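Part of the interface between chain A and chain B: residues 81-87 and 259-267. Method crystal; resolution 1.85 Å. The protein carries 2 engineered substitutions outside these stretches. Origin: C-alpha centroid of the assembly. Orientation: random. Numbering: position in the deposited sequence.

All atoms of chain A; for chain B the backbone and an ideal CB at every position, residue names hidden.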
# COMPACT_ATOMS: atom_id res chain seq x y z
N GLU A 81 22.82 -11.96 14.77
CA GLU A 81 22.76 -13.26 15.43
C GLU A 81 22.17 -13.07 16.81
O GLU A 81 22.74 -12.36 17.63
CB GLU A 81 24.14 -13.90 15.53
CG GLU A 81 24.70 -14.37 14.22
CD GLU A 81 25.18 -13.21 13.38
OE1 GLU A 81 25.54 -12.17 13.97
OE2 GLU A 81 25.19 -13.33 12.13
N THR A 82 21.00 -13.65 17.06
CA THR A 82 20.34 -13.43 18.33
C THR A 82 20.34 -14.67 19.22
O THR A 82 19.83 -14.59 20.34
CB THR A 82 18.90 -12.98 18.11
OG1 THR A 82 18.19 -14.03 17.46
CG2 THR A 82 18.85 -11.68 17.25
N PHE A 83 20.88 -15.79 18.75
CA PHE A 83 21.08 -16.98 19.58
C PHE A 83 22.57 -17.05 19.92
O PHE A 83 23.40 -17.20 19.02
CB PHE A 83 20.66 -18.26 18.85
CG PHE A 83 19.19 -18.56 18.89
CD1 PHE A 83 18.25 -17.54 18.94
CD2 PHE A 83 18.76 -19.88 18.85
CE1 PHE A 83 16.90 -17.83 18.96
CE2 PHE A 83 17.40 -20.18 18.88
CZ PHE A 83 16.47 -19.15 18.93
N GLN A 84 22.90 -16.95 21.21
CA GLN A 84 24.30 -16.84 21.58
C GLN A 84 24.50 -17.32 23.02
O GLN A 84 23.60 -17.22 23.85
CB GLN A 84 24.84 -15.40 21.42
CG GLN A 84 23.83 -14.27 21.71
CD GLN A 84 24.43 -12.85 21.56
OE1 GLN A 84 24.23 -12.00 22.43
NE2 GLN A 84 25.12 -12.59 20.45
N SER A 85 25.70 -17.84 23.28
CA SER A 85 26.08 -18.24 24.63
C SER A 85 27.55 -17.91 24.83
O SER A 85 28.37 -18.12 23.93
CB SER A 85 25.84 -19.73 24.88
OG SER A 85 26.80 -20.53 24.23
N PHE A 86 27.87 -17.38 26.01
CA PHE A 86 29.22 -16.94 26.36
C PHE A 86 29.73 -17.77 27.54
O PHE A 86 28.95 -18.18 28.41
CB PHE A 86 29.25 -15.45 26.75
CG PHE A 86 28.75 -14.52 25.67
CD1 PHE A 86 27.39 -14.20 25.59
CD2 PHE A 86 29.62 -13.94 24.77
CE1 PHE A 86 26.93 -13.34 24.61
CE2 PHE A 86 29.17 -13.08 23.79
CZ PHE A 86 27.82 -12.77 23.70
N GLN A 87 31.04 -18.01 27.54
CA GLN A 87 31.79 -18.56 28.69
C GLN A 87 33.25 -18.80 28.31
O GLN A 87 33.58 -19.80 27.67
CB GLN A 87 31.18 -19.87 29.21
CG GLN A 87 32.04 -20.59 30.27
CD GLN A 87 32.04 -19.90 31.63
OE1 GLN A 87 31.86 -18.69 31.74
NE2 GLN A 87 32.26 -20.69 32.69
N UNK B 259 9.92 -21.13 20.23
CA UNK B 259 9.58 -20.03 19.33
C UNK B 259 10.35 -18.75 19.64
O UNK B 259 9.99 -17.68 19.14
CB UNK B 259 8.08 -19.75 19.40
N UNK B 260 11.40 -18.84 20.45
CA UNK B 260 12.10 -17.66 20.90
C UNK B 260 12.73 -16.93 19.71
O UNK B 260 13.18 -17.56 18.74
CB UNK B 260 13.16 -18.03 21.93
N UNK B 261 12.73 -15.60 19.78
CA UNK B 261 13.49 -14.81 18.82
C UNK B 261 14.89 -14.50 19.29
O UNK B 261 15.81 -14.39 18.47
CB UNK B 261 12.76 -13.50 18.52
N UNK B 262 15.08 -14.36 20.60
CA UNK B 262 16.37 -14.09 21.21
C UNK B 262 16.56 -15.16 22.28
O UNK B 262 15.67 -15.36 23.09
CB UNK B 262 16.45 -12.68 21.79
N UNK B 263 17.73 -15.81 22.29
CA UNK B 263 17.96 -16.92 23.23
C UNK B 263 19.39 -16.92 23.73
O UNK B 263 20.33 -16.97 22.93
CB UNK B 263 17.64 -18.26 22.57
N UNK B 264 19.56 -16.90 25.05
CA UNK B 264 20.85 -17.22 25.67
C UNK B 264 20.59 -18.30 26.71
O UNK B 264 19.79 -18.08 27.65
CB UNK B 264 21.50 -15.99 26.30
N UNK B 265 21.22 -19.48 26.60
CA UNK B 265 20.89 -20.60 27.50
C UNK B 265 21.17 -20.32 28.97
O UNK B 265 20.59 -21.00 29.83
CB UNK B 265 21.67 -21.84 27.08
N UNK B 266 22.03 -19.36 29.28
CA UNK B 266 22.28 -18.94 30.66
C UNK B 266 21.61 -17.61 31.01
O UNK B 266 21.82 -17.10 32.11
CB UNK B 266 23.79 -18.83 30.90
N UNK B 267 20.81 -17.04 30.11
CA UNK B 267 20.15 -15.79 30.41
C UNK B 267 18.64 -15.85 30.28
O UNK B 267 17.90 -15.34 31.12
CB UNK B 267 20.70 -14.69 29.49

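Position 259 lies beyond the contact: its CA-to-CB bond points away from chain A, so this stretch sets no preference. The residue is Arg B259.

At position 260 the CB points toward chain A and lies 4.6 Å from Phe A83 CZ. The ring tip lies near, so a small apolar residue suits the site; other apolar residues may too. Ala B260 occupies it, its carbonyl O lying at the ring edge, 3.7 Å from Phe A83 CZ.

The CB of 261 points away, so chain A reads mainly the backbone, and many residues would do. Thr A82 OG1 donates a hydrogen bond to the main-chain O of Asp B261 (2.6 Å); the carboxylate is engaged elsewhere in the structure.

Position 262 has extended angles (-127/131), and its CB, although directed away overall, is 4.1 Å from Thr A82 O. Beta-branched or other modest apolar residues suit such a strand site. Val B262, with chi1 t, brings CG2 to 4.1 Å from Thr A82 CB.

Position 263 is the centre of the pairing. Its N donates to Thr A82 O and its O accepts from Gln A84 N, both at 3.1 Å and nearly straight, forming a single bridge between strands running almost parallel. The CB points toward chain A, 3.7 Å from Phe A83 CE1, over the ring face. Leucine, methionine or an aromatic residue could extend this apolar contact. In Phe B263, CB forms a CH-pi contact 3.7 Å from the centroid of the Phe A83 ring, and the ring turns its edge toward the face of Phe A83.

At 264 the CB points sideways, 3.5 Å from Gln A84 O. A polar side chain, perhaps Asn, Ser or Thr, would suit this mixed setting, with the Phe A86 ring nearby. Asn B264 places ND2 at the edge of that ring, 3.9 Å from Phe A86 CD1, while its OD1 accepts a hydrogen bond from the backbone N of position 266.

Phi of -62° at 265 permits proline, though other residues would also fit. Pro B265 packs CG 3.5 Å from Ser A85 CB.

The CB of 266 points toward chain A without touching it, leaving room for a long side chain to reach the Phe A86 carbonyl. Lysine, arginine or glutamine could supply a donor. Arg B266 approaches Phe A86 O through NH2 (2.6 Å) and NE (2.8 Å), two weak hydrogen bonds.

Position 267 is out of reach, and chain A imposes no choice; it is Gly B267.

Chain B (259-267) RADVFNPRG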
# COMPACT_ATOMS: atom_id res chain seq x y z
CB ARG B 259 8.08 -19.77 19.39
CG ARG B 259 7.26 -21.00 19.07
CD ARG B 259 5.79 -20.68 18.92
NE ARG B 259 5.00 -21.90 18.76
CZ ARG B 259 3.92 -22.00 18.00
NH1 ARG B 259 3.49 -20.96 17.31
NH2 ARG B 259 3.27 -23.16 17.93
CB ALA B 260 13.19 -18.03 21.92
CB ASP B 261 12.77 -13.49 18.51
CG ASP B 261 11.44 -13.71 17.82
OD1 ASP B 261 11.45 -14.14 16.66
OD2 ASP B 261 10.40 -13.47 18.46
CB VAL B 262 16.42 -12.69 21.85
CG1 VAL B 262 17.76 -12.47 22.54
CG2 VAL B 262 16.13 -11.59 20.80
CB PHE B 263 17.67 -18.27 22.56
CG PHE B 263 17.99 -19.48 23.44
CD1 PHE B 263 17.43 -19.60 24.71
CD2 PHE B 263 18.83 -20.49 22.99
CE1 PHE B 263 17.70 -20.73 25.52
CE2 PHE B 263 19.12 -21.61 23.78
CZ PHE B 263 18.54 -21.73 25.04
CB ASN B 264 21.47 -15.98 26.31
CG ASN B 264 22.87 -16.23 26.83
OD1 ASN B 264 23.14 -17.26 27.47
ND2 ASN B 264 23.78 -15.30 26.56
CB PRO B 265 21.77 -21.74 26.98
CG PRO B 265 22.92 -21.06 26.36
CD PRO B 265 22.35 -19.81 25.72
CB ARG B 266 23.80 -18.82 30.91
CG ARG B 266 24.65 -19.95 30.31
CD ARG B 266 26.13 -19.85 30.72
NE ARG B 266 26.81 -18.72 30.08
CZ ARG B 266 27.08 -17.56 30.69
NH1 ARG B 266 26.75 -17.37 31.95
NH2 ARG B 266 27.70 -16.59 30.01
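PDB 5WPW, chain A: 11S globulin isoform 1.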